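Local coordinates for Rho guanine nucleotide exchange factor 11 (Homo sapiens, PDB 5JHH), which probably activates Rho-family GTPases by promoting the exchange of bound GDP for GTP through its tandem DH and PH domains, at residues V43-I47 and F48-M52; L73-I76 and H77-C81; V208-A211 and V212-E216; A349-S352 and S353-N356. All coordinates share one frame; numbering follows the deposited sequence.

Interaction 1: V43-I47 and F48-M52; sequences VLDLI and FYQRM
Asp45 and Gln50 are brought together by different first torsions: the carboxylate swings anti to its main-chain nitrogen (chi1 -173°), whereas Gln50 sets CG anti to its carbonyl carbon and then folds at chi2 (-67°), turning the amide back along the helix. Gln50 NE2 donates to Asp45 OD1 at 2.9 Å in a nearly straight bond, meeting the oxygen on its syn side. The acceptor lies close to the amide plane, and the two flat groups stand almost perpendicular, 87° apart. OD1 also approaches the rim of the Tyr49 ring, 3.5 Å from CD2 and near the ring plane. Beneath these side chains the helix widens into a pi-type turn. Tyr49 N reaches back five residues to Leu44 O at 2.9 Å, and Gln50 N does the same to Asp45 O at 2.9 Å, while the bond from Phe48 N to Leu44 O is weak, at 3.3 Å. On another flank Ile47 CG2 sits over one face of the Phe48 ring, 4.1 Å from its centroid and displaced toward the rim, a CH-pi contact between successive residues. With an alanine in place of Asp45, Gln50 NE2 would probably lose this acceptor and its amide would be freer to turn. In the DH domain, on this part of helix 18-54, Ile47 and Phe48 touch Ala148 of helix 139-150, and Leu44 and Phe48 pack on helix 159-162, while Asp45 and Tyr49 pack on helix 70-89.

Interaction 2: L73-I76 and H77-C81; sequences LIEI and HNSWC
His77 and Ile76 meet on helix 70-89, one of the helices of the all-helical DH domain, where the buried imidazole packs among neighbouring helices. His77 CB lies 3.7 Å from the carbonyl carbon C of Ile76, the residue just before it. CG leaves anti to the carbonyl carbon (chi1 -70°), which swings the ring back alongside the earlier turn. CD2 thereby comes 3.5 Å from Leu73 O, with that oxygen at the ring edge near its plane. Over one face stands Ile76 CG2, 4.2 Å from the ring centroid and offset toward the rim, in a CH-pi contact. At the far end both nitrogens are bound by acids: ND1 is hydrogen-bonded to Glu34 OE2 and NE2 to Glu166 OE2, so the ring's rotation is fixed between helices 18-54 and 165-182. Two carboxylate partners would be expected to favour the doubly protonated, charged imidazole. His37 adds an edge-to-face ring contact.

The main chain beneath is regular, with Asn78 N bonded to Ile74 O and Ser79 N to Glu75 O; the bond from His77 N to Leu73 O is weak. On the outer flank Ser79 OG is close to two carbonyls, Glu75 O and Ile76 O, and is hydrogen-bonded to O3 of a glycerol, probably from the crystallisation liquor. Beside it the Glu75 chain bends at chi2 (47°), curling its carboxylate forward along the helix. There Asn78 ND2 donates 3.2 Å to Glu75 OE1 on its syn side, the two flat groups turned 67° apart.

Interaction 3: V208-A211 and V212-E216; sequences VNEA and VKQTE
Glu210 and Gln214 lie side by side on helix 189-227, the long helix that runs from the DH domain to the PH domain, with both side chains pointing the same way across one turn. Gln214 NE2 donates to Glu210 OE2 at 2.8 Å. The bond is lopsided: the acceptor lies near the amide plane, yet the nitrogen comes in from above the carboxylate, 38° out of its plane. Both chains bend at chi2, which brings the two ends together. The other carboxylate oxygen, OE1, rests against the aliphatic part of Lys213, 3.8 Å from CD. Lys213 is extended beyond CG, and its NZ stops 4.3 Å from Glu210 OE1, too far for a salt bridge, although the opposite charges probably still attract.

These groups are positioned by the regular bonds of the helix, such as Gln214 N to Glu210 O and Val212 N to Val208 O. Toward another flank Val208 CG1 and Val212 CG2 touch loosely at 4.4 Å. Farther out, the helix meets a second protein chain, consistent with a bound GTPase. Asn209 OD1 accepts from the backbone of that chain, and Glu216 OE1 forms a salt bridge with a basic side chain of that second protein, while its OE2 is hydrogen-bonded to Ser125 OG of the exchange factor itself. Where Ala211 and Thr215 pack near Ser122, one carbonyl carries two bonds: Thr215 N at 2.9 Å and Thr215 OG1 at 3.0 Å reach Ala211 O from opposite faces of its plane.

Interaction 4: A349-S352 and S353-N356; sequences ALTS and SDKN
Thr351 OG1 takes the N-H of Asp354 at 3.0 Å in a nearly straight bond, the N-cap that starts the C-terminal helix of the PH domain. With chi1 at 65° the hydroxyl oxygen sits between its own backbone nitrogen and carbonyl carbon, which turns it toward the first helical turn. The same residue's carbonyl receives Lys355 N at 3.0 Å, with the donor tilted 26° from the carbonyl plane, and Asn356 N bonds to Ser352 O at 2.8 Å, so the turn is gripped by consecutive bonds. Close packing continues on the buried side, where Ala349 CB lies 3.7 Å from Lys355 N and 3.9 Å from Lys355 CB. The packing is looser at Leu350, an exposed residue whose CD1 only grazes Asp354 OD2 at 4.3 Å. Putting a valine at Thr351 would probably leave the N-H of Asp354 without its capping acceptor and fray the start of the helix.

Around the turn, Ser353 OG is hydrogen-bonded to the backbone of a second protein chain, which thus meets the helix near its beginning. Ala349 packs on Leu260 of strand 254-263 and shares backbone hydrogen bonds with Arg329, while Lys355 NZ reaches Ser323 OG at the end of strand 319-323, fastening helix 352-368 to the PH-domain strands.

How the interactions relate
From the N terminus the four contacts follow in series; each joins two abutting segments, its partners mostly three to five residues apart, so none encloses a long loop and none nests in or crosses another. Interactions 1 and 2 lie in the DH domain on helices 18-54 and 70-89, with centres about 17 Å apart, and touch where Asp45 CB packs 4.0 Å from Ile74 CD1. Interaction 3, near the centre of the chain, sits on the helix leading out of that domain, its centre about 25 Å from that of interaction 1. Interaction 4 begins the last PH-domain helix, on the opposite side of the chain's centre from interactions 1 and 2. Interactions 3 and 4 both have residues meeting a second protein chain.

Interaction 1: V43-I47 and F48-M52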
loop_
_atom_site.group_PDB
_atom_site.type_symbol
_atom_site.label_atom_id
_atom_site.label_comp_id
_atom_site.label_asym_id
_atom_site.label_seq_id
_atom_site.Cartn_x
_atom_site.Cartn_y
_atom_site.Cartn_z
ATOM N N VAL A 43 -10.937 20.360 4.105
ATOM C CA VAL A 43 -9.866 20.739 4.997
ATOM C C VAL A 43 -8.581 20.968 4.204
ATOM O O VAL A 43 -7.904 21.975 4.419
ATOM C CB VAL A 43 -9.593 19.678 6.051
ATOM C CG1 VAL A 43 -8.351 20.024 6.842
ATOM C CG2 VAL A 43 -10.777 19.575 6.989
ATOM N N LEU A 44 -8.260 20.073 3.262
ATOM C CA LEU A 44 -7.078 20.281 2.488
ATOM C C LEU A 44 -7.186 21.613 1.763
ATOM O O LEU A 44 -6.195 22.348 1.610
ATOM C CB LEU A 44 -6.875 19.171 1.452
ATOM C CG LEU A 44 -6.491 17.794 1.973
ATOM C CD1 LEU A 44 -6.522 16.790 0.836
ATOM C CD2 LEU A 44 -5.087 17.824 2.573
ATOM N N ASP A 45 -8.380 21.909 1.274
ATOM C CA ASP A 45 -8.564 23.130 0.485
ATOM C C ASP A 45 -8.380 24.368 1.336
ATOM O O ASP A 45 -7.617 25.250 1.018
ATOM C CB ASP A 45 -9.948 23.142 -0.123
ATOM C CG ASP A 45 -10.148 24.277 -1.064
ATOM O OD1 ASP A 45 -9.226 24.522 -1.841
ATOM O OD2 ASP A 45 -11.225 24.914 -1.048
ATOM N N LEU A 46 -9.073 24.407 2.450
ATOM C CA LEU A 46 -9.176 25.623 3.166
ATOM C C LEU A 46 -7.936 25.828 4.036
ATOM O O LEU A 46 -7.426 26.917 4.080
ATOM C CB LEU A 46 -10.466 25.620 4.000
ATOM C CG LEU A 46 -10.494 26.543 5.240
ATOM C CD1 LEU A 46 -10.734 28.000 4.827
ATOM C CD2 LEU A 46 -11.511 26.064 6.289
ATOM N N ILE A 47 -7.467 24.810 4.753
ATOM C CA ILE A 47 -6.386 25.020 5.709
ATOM C C ILE A 47 -5.026 25.094 5.000
ATOM O O ILE A 47 -4.135 25.808 5.472
ATOM C CB ILE A 47 -6.322 23.907 6.770
ATOM C CG1 ILE A 47 -7.615 23.836 7.589
ATOM C CG2 ILE A 47 -5.152 24.109 7.715
ATOM C CD1 ILE A 47 -7.989 25.117 8.292
ATOM N N PHE A 48 -4.866 24.380 3.878
ATOM C CA PHE A 48 -3.574 24.296 3.241
ATOM C C PHE A 48 -3.539 24.998 1.890
ATOM O O PHE A 48 -2.854 26.011 1.715
ATOM C CB PHE A 48 -3.146 22.843 3.122
ATOM C CG PHE A 48 -2.912 22.158 4.460
ATOM C CD1 PHE A 48 -1.728 22.322 5.137
ATOM C CD2 PHE A 48 -3.906 21.426 5.059
ATOM C CE1 PHE A 48 -1.526 21.731 6.367
ATOM C CE2 PHE A 48 -3.691 20.774 6.268
ATOM C CZ PHE A 48 -2.512 20.961 6.943
ATOM N N TYR A 49 -4.252 24.443 0.928
ATOM C CA TYR A 49 -4.127 24.847 -0.459
ATOM C C TYR A 49 -4.373 26.324 -0.678
ATOM O O TYR A 49 -3.508 27.023 -1.204
ATOM C CB TYR A 49 -5.074 24.034 -1.362
ATOM C CG TYR A 49 -5.028 24.497 -2.797
ATOM C CD1 TYR A 49 -3.874 24.422 -3.535
ATOM C CD2 TYR A 49 -6.153 25.050 -3.397
ATOM C CE1 TYR A 49 -3.819 24.886 -4.861
ATOM C CE2 TYR A 49 -6.133 25.509 -4.702
ATOM C CZ TYR A 49 -4.965 25.416 -5.432
ATOM O OH TYR A 49 -4.974 25.848 -6.713
ATOM N N GLN A 50 -5.518 26.805 -0.219
ATOM C CA GLN A 50 -5.906 28.214 -0.449
ATOM C C GLN A 50 -5.013 29.182 0.270
ATOM O O GLN A 50 -4.694 30.239 -0.268
ATOM C CB GLN A 50 -7.334 28.493 -0.030
ATOM C CG GLN A 50 -8.350 27.688 -0.814
ATOM C CD GLN A 50 -8.443 28.064 -2.268
ATOM O OE1 GLN A 50 -8.090 29.163 -2.668
ATOM N NE2 GLN A 50 -8.898 27.124 -3.081
ATOM N N ARG A 51 -4.543 28.802 1.451
ATOM C CA ARG A 51 -3.619 29.661 2.177
ATOM C C ARG A 51 -2.225 29.640 1.562
ATOM O O ARG A 51 -1.553 30.676 1.492
ATOM C CB ARG A 51 -3.562 29.302 3.640
ATOM C CG ARG A 51 -4.869 29.519 4.411
ATOM C CD ARG A 51 -4.660 29.287 5.906
ATOM N NE ARG A 51 -3.601 30.186 6.389
ATOM C CZ ARG A 51 -2.714 29.923 7.356
ATOM N NH1 ARG A 51 -2.706 28.750 8.007
ATOM N NH2 ARG A 51 -1.803 30.852 7.655
ATOM N N MET A 52 -1.778 28.493 1.075
ATOM C CA MET A 52 -0.460 28.466 0.463
ATOM C C MET A 52 -0.470 29.356 -0.761
ATOM O O MET A 52 0.521 29.972 -1.107
ATOM C CB MET A 52 -0.090 27.049 0.031
ATOM C CG MET A 52 0.109 26.109 1.206
ATOM S SD MET A 52 0.520 24.456 0.670
ATOM C CE MET A 52 0.726 23.640 2.240
#

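Interaction 2: L73-I76 and H77-C81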
loop_
_atom_site.group_PDB
_atom_site.type_symbol
_atom_site.label_atom_id
_atom_site.label_comp_id
_atom_site.label_asym_id
_atom_site.label_seq_id
_atom_site.Cartn_x
_atom_site.Cartn_y
_atom_site.Cartn_z
ATOM N N LEU A 73 -11.401 17.555 -7.942
ATOM C CA LEU A 73 -11.497 16.405 -7.068
ATOM C C LEU A 73 -12.636 16.551 -6.090
ATOM O O LEU A 73 -13.461 15.669 -5.960
ATOM C CB LEU A 73 -10.198 16.179 -6.318
ATOM C CG LEU A 73 -10.106 14.868 -5.567
ATOM C CD1 LEU A 73 -10.214 13.698 -6.517
ATOM C CD2 LEU A 73 -8.746 14.823 -4.887
ATOM N N ILE A 74 -12.760 17.729 -5.527
ATOM C CA ILE A 74 -13.824 18.006 -4.597
ATOM C C ILE A 74 -15.198 17.891 -5.261
ATOM O O ILE A 74 -16.128 17.305 -4.677
ATOM C CB ILE A 74 -13.625 19.394 -3.998
ATOM C CG1 ILE A 74 -12.513 19.328 -2.939
ATOM C CG2 ILE A 74 -14.921 19.981 -3.489
ATOM C CD1 ILE A 74 -12.121 20.699 -2.371
ATOM N N GLU A 75 -15.333 18.436 -6.464
ATOM C CA GLU A 75 -16.589 18.330 -7.194
ATOM C C GLU A 75 -16.972 16.877 -7.641
ATOM O O GLU A 75 -18.118 16.482 -7.579
ATOM C CB GLU A 75 -16.549 19.295 -8.362
ATOM C CG GLU A 75 -17.864 19.438 -9.137
ATOM C CD GLU A 75 -19.086 19.618 -8.245
ATOM O OE1 GLU A 75 -18.977 20.200 -7.133
ATOM O OE2 GLU A 75 -20.151 19.125 -8.664
ATOM N N ILE A 76 -16.007 16.058 -8.014
ATOM C CA ILE A 76 -16.259 14.645 -8.189
ATOM C C ILE A 76 -17.040 14.096 -7.003
ATOM O O ILE A 76 -18.012 13.330 -7.173
ATOM C CB ILE A 76 -14.960 13.810 -8.199
ATOM C CG1 ILE A 76 -14.115 14.021 -9.446
ATOM C CG2 ILE A 76 -15.225 12.324 -7.995
ATOM C CD1 ILE A 76 -14.779 13.682 -10.707
ATOM N N HIS A 77 -16.530 14.347 -5.804
ATOM C CA HIS A 77 -17.134 13.751 -4.612
ATOM C C HIS A 77 -18.377 14.486 -4.104
ATOM O O HIS A 77 -19.267 13.858 -3.523
ATOM C CB HIS A 77 -16.132 13.583 -3.472
ATOM C CG HIS A 77 -15.114 12.536 -3.726
ATOM N ND1 HIS A 77 -15.340 11.208 -3.468
ATOM C CD2 HIS A 77 -13.853 12.615 -4.211
ATOM C CE1 HIS A 77 -14.270 10.511 -3.787
ATOM N NE2 HIS A 77 -13.362 11.339 -4.260
ATOM N N ASN A 78 -18.421 15.789 -4.273
ATOM C CA ASN A 78 -19.560 16.562 -3.822
ATOM C C ASN A 78 -20.802 16.220 -4.652
ATOM O O ASN A 78 -21.854 15.954 -4.100
ATOM C CB ASN A 78 -19.227 18.023 -3.969
ATOM C CG ASN A 78 -20.375 18.945 -3.587
ATOM O OD1 ASN A 78 -20.789 19.011 -2.441
ATOM N ND2 ASN A 78 -20.860 19.681 -4.558
ATOM N N SER A 79 -20.648 16.142 -5.961
ATOM C CA SER A 79 -21.751 15.783 -6.816
ATOM C C SER A 79 -22.304 14.448 -6.378
ATOM O O SER A 79 -23.486 14.303 -6.167
ATOM C CB SER A 79 -21.343 15.769 -8.294
ATOM O OG SER A 79 -20.350 14.775 -8.565
ATOM N N TRP A 80 -21.444 13.467 -6.193
ATOM C CA TRP A 80 -21.909 12.153 -5.780
ATOM C C TRP A 80 -22.588 12.234 -4.410
ATOM O O TRP A 80 -23.661 11.688 -4.176
ATOM C CB TRP A 80 -20.742 11.150 -5.733
ATOM C CG TRP A 80 -21.173 9.738 -5.822
ATOM C CD1 TRP A 80 -22.170 9.264 -6.602
ATOM C CD2 TRP A 80 -20.602 8.593 -5.154
ATOM N NE1 TRP A 80 -22.277 7.907 -6.462
ATOM C CE2 TRP A 80 -21.339 7.471 -5.567
ATOM C CE3 TRP A 80 -19.580 8.421 -4.197
ATOM C CZ2 TRP A 80 -21.052 6.164 -5.115
ATOM C CZ3 TRP A 80 -19.290 7.156 -3.745
ATOM C CH2 TRP A 80 -20.033 6.023 -4.209
ATOM N N CYS A 81 -21.936 12.926 -3.507
ATOM C CA CYS A 81 -22.504 13.166 -2.214
ATOM C C CYS A 81 -23.903 13.786 -2.286
ATOM O O CYS A 81 -24.782 13.375 -1.559
ATOM C CB CYS A 81 -21.615 14.101 -1.477
ATOM S SG CYS A 81 -21.348 13.541 0.158
#

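Interaction 3: V208-A211 and V212-E216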
loop_
_atom_site.group_PDB
_atom_site.type_symbol
_atom_site.label_atom_id
_atom_site.label_comp_id
_atom_site.label_asym_id
_atom_site.label_seq_id
_atom_site.Cartn_x
_atom_site.Cartn_y
_atom_site.Cartn_z
ATOM N N VAL A 208 -5.092 3.933 -11.232
ATOM C CA VAL A 208 -4.343 4.841 -10.350
ATOM C C VAL A 208 -3.031 4.168 -9.922
ATOM O O VAL A 208 -2.000 4.797 -9.894
ATOM C CB VAL A 208 -5.142 5.245 -9.119
ATOM C CG1 VAL A 208 -4.300 6.138 -8.181
ATOM C CG2 VAL A 208 -6.389 5.973 -9.573
ATOM N N ASN A 209 -3.069 2.886 -9.639
ATOM C CA ASN A 209 -1.848 2.155 -9.329
ATOM C C ASN A 209 -0.816 2.344 -10.437
ATOM O O ASN A 209 0.337 2.669 -10.200
ATOM C CB ASN A 209 -2.146 0.646 -9.115
ATOM C CG ASN A 209 -0.936 -0.132 -8.614
ATOM O OD1 ASN A 209 -0.651 -0.189 -7.424
ATOM N ND2 ASN A 209 -0.179 -0.675 -9.534
ATOM N N GLU A 210 -1.249 2.147 -11.658
ATOM C CA GLU A 210 -0.360 2.292 -12.786
ATOM C C GLU A 210 0.137 3.735 -12.944
ATOM O O GLU A 210 1.311 3.948 -13.213
ATOM C CB GLU A 210 -1.055 1.739 -14.045
ATOM C CG GLU A 210 -0.194 1.665 -15.286
ATOM C CD GLU A 210 0.894 0.625 -15.212
ATOM O OE1 GLU A 210 0.746 -0.352 -14.461
ATOM O OE2 GLU A 210 1.885 0.785 -15.944
ATOM N N ALA A 211 -0.696 4.743 -12.719
ATOM C CA ALA A 211 -0.194 6.104 -12.870
ATOM C C ALA A 211 0.888 6.432 -11.865
ATOM O O ALA A 211 1.861 7.133 -12.184
ATOM C CB ALA A 211 -1.312 7.121 -12.738
ATOM N N VAL A 212 0.699 5.987 -10.624
ATOM C CA VAL A 212 1.688 6.246 -9.605
ATOM C C VAL A 212 2.964 5.536 -10.019
ATOM O O VAL A 212 4.066 6.091 -9.983
ATOM C CB VAL A 212 1.214 5.701 -8.261
ATOM C CG1 VAL A 212 2.311 5.658 -7.227
ATOM C CG2 VAL A 212 0.047 6.525 -7.759
ATOM N N LYS A 213 2.815 4.306 -10.457
ATOM C CA LYS A 213 3.977 3.528 -10.847
ATOM C C LYS A 213 4.809 4.220 -11.918
ATOM O O LYS A 213 6.006 4.386 -11.733
ATOM C CB LYS A 213 3.543 2.195 -11.310
ATOM C CG LYS A 213 4.638 1.385 -11.946
ATOM C CD LYS A 213 3.979 0.108 -12.437
ATOM C CE LYS A 213 5.014 -0.945 -12.686
ATOM N NZ LYS A 213 4.307 -2.195 -13.029
ATOM N N GLN A 214 4.168 4.678 -12.990
ATOM C CA GLN A 214 4.895 5.227 -14.115
ATOM C C GLN A 214 5.438 6.593 -13.761
ATOM O O GLN A 214 6.565 6.924 -14.108
ATOM C CB GLN A 214 4.026 5.298 -15.383
ATOM C CG GLN A 214 3.706 3.931 -16.045
ATOM C CD GLN A 214 4.880 2.905 -16.095
ATOM O OE1 GLN A 214 6.053 3.249 -16.332
ATOM N NE2 GLN A 214 4.557 1.641 -15.879
ATOM N N THR A 215 4.670 7.382 -13.023
ATOM C CA THR A 215 5.159 8.701 -12.650
ATOM C C THR A 215 6.349 8.609 -11.728
ATOM O O THR A 215 7.334 9.320 -11.934
ATOM C CB THR A 215 4.089 9.535 -11.933
ATOM O OG1 THR A 215 2.993 9.788 -12.819
ATOM C CG2 THR A 215 4.634 10.812 -11.472
ATOM N N GLU A 216 6.269 7.785 -10.684
ATOM C CA GLU A 216 7.429 7.623 -9.809
ATOM C C GLU A 216 8.625 6.975 -10.548
ATOM O O GLU A 216 9.793 7.393 -10.381
ATOM C CB GLU A 216 7.096 6.768 -8.589
ATOM C CG GLU A 216 6.072 7.413 -7.661
ATOM C CD GLU A 216 5.711 6.581 -6.428
ATOM O OE1 GLU A 216 5.841 5.327 -6.434
ATOM O OE2 GLU A 216 5.318 7.227 -5.416
#

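Interaction 4: A349-S352 and S353-N356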
loop_
_atom_site.group_PDB
_atom_site.type_symbol
_atom_site.label_atom_id
_atom_site.label_comp_id
_atom_site.label_asym_id
_atom_site.label_seq_id
_atom_site.Cartn_x
_atom_site.Cartn_y
_atom_site.Cartn_z
ATOM N N ALA A 349 19.818 -13.172 -4.453
ATOM C CA ALA A 349 18.828 -12.257 -3.901
ATOM C C ALA A 349 18.876 -12.321 -2.385
ATOM O O ALA A 349 19.517 -13.191 -1.813
ATOM C CB ALA A 349 17.447 -12.673 -4.386
ATOM N N LEU A 350 18.155 -11.423 -1.732
ATOM C CA LEU A 350 18.264 -11.289 -0.275
ATOM C C LEU A 350 17.605 -12.444 0.418
ATOM O O LEU A 350 18.028 -12.835 1.462
ATOM C CB LEU A 350 17.624 -9.985 0.222
ATOM C CG LEU A 350 18.061 -8.663 -0.420
ATOM C CD1 LEU A 350 16.935 -7.619 -0.311
ATOM C CD2 LEU A 350 19.386 -8.137 0.138
ATOM N N THR A 351 16.533 -12.964 -0.145
ATOM C CA THR A 351 15.828 -14.064 0.487
ATOM C C THR A 351 15.270 -14.991 -0.565
ATOM O O THR A 351 15.300 -14.698 -1.745
ATOM C CB THR A 351 14.651 -13.542 1.352
ATOM O OG1 THR A 351 13.661 -12.910 0.524
ATOM C CG2 THR A 351 15.158 -12.514 2.431
ATOM N N SER A 352 14.689 -16.092 -0.124
ATOM C CA SER A 352 14.053 -16.970 -1.048
ATOM C C SER A 352 12.894 -16.231 -1.715
ATOM O O SER A 352 12.743 -16.308 -2.941
ATOM C CB SER A 352 13.589 -18.247 -0.354
ATOM O OG SER A 352 12.539 -17.995 0.541
ATOM N N SER A 353 12.137 -15.470 -0.916
ATOM C CA SER A 353 10.978 -14.686 -1.426
ATOM C C SER A 353 11.389 -13.727 -2.519
ATOM O O SER A 353 10.779 -13.679 -3.582
ATOM C CB SER A 353 10.276 -13.887 -0.320
ATOM O OG SER A 353 9.312 -12.993 -0.868
ATOM N N ASP A 354 12.463 -13.006 -2.258
ATOM C CA ASP A 354 12.979 -12.085 -3.215
ATOM C C ASP A 354 13.381 -12.742 -4.502
ATOM O O ASP A 354 13.278 -12.152 -5.592
ATOM C CB ASP A 354 14.171 -11.375 -2.655
ATOM C CG ASP A 354 14.018 -9.885 -2.751
ATOM O OD1 ASP A 354 13.103 -9.313 -2.031
ATOM O OD2 ASP A 354 14.759 -9.331 -3.614
ATOM N N LYS A 355 13.951 -13.929 -4.351
ATOM C CA LYS A 355 14.377 -14.695 -5.480
ATOM C C LYS A 355 13.154 -15.152 -6.277
ATOM O O LYS A 355 13.154 -15.016 -7.501
ATOM C CB LYS A 355 15.247 -15.848 -5.032
ATOM C CG LYS A 355 15.777 -16.717 -6.168
ATOM C CD LYS A 355 15.032 -18.031 -6.168
ATOM C CE LYS A 355 14.821 -18.530 -7.578
ATOM N NZ LYS A 355 13.899 -19.700 -7.517
ATOM N N ASN A 356 12.111 -15.649 -5.600
ATOM C CA ASN A 356 10.861 -15.882 -6.283
ATOM C C ASN A 356 10.361 -14.651 -7.052
ATOM O O ASN A 356 9.953 -14.765 -8.191
ATOM C CB ASN A 356 9.771 -16.365 -5.328
ATOM C CG ASN A 356 10.145 -17.648 -4.596
ATOM O OD1 ASN A 356 9.561 -17.956 -3.556
ATOM N ND2 ASN A 356 11.101 -18.402 -5.126
#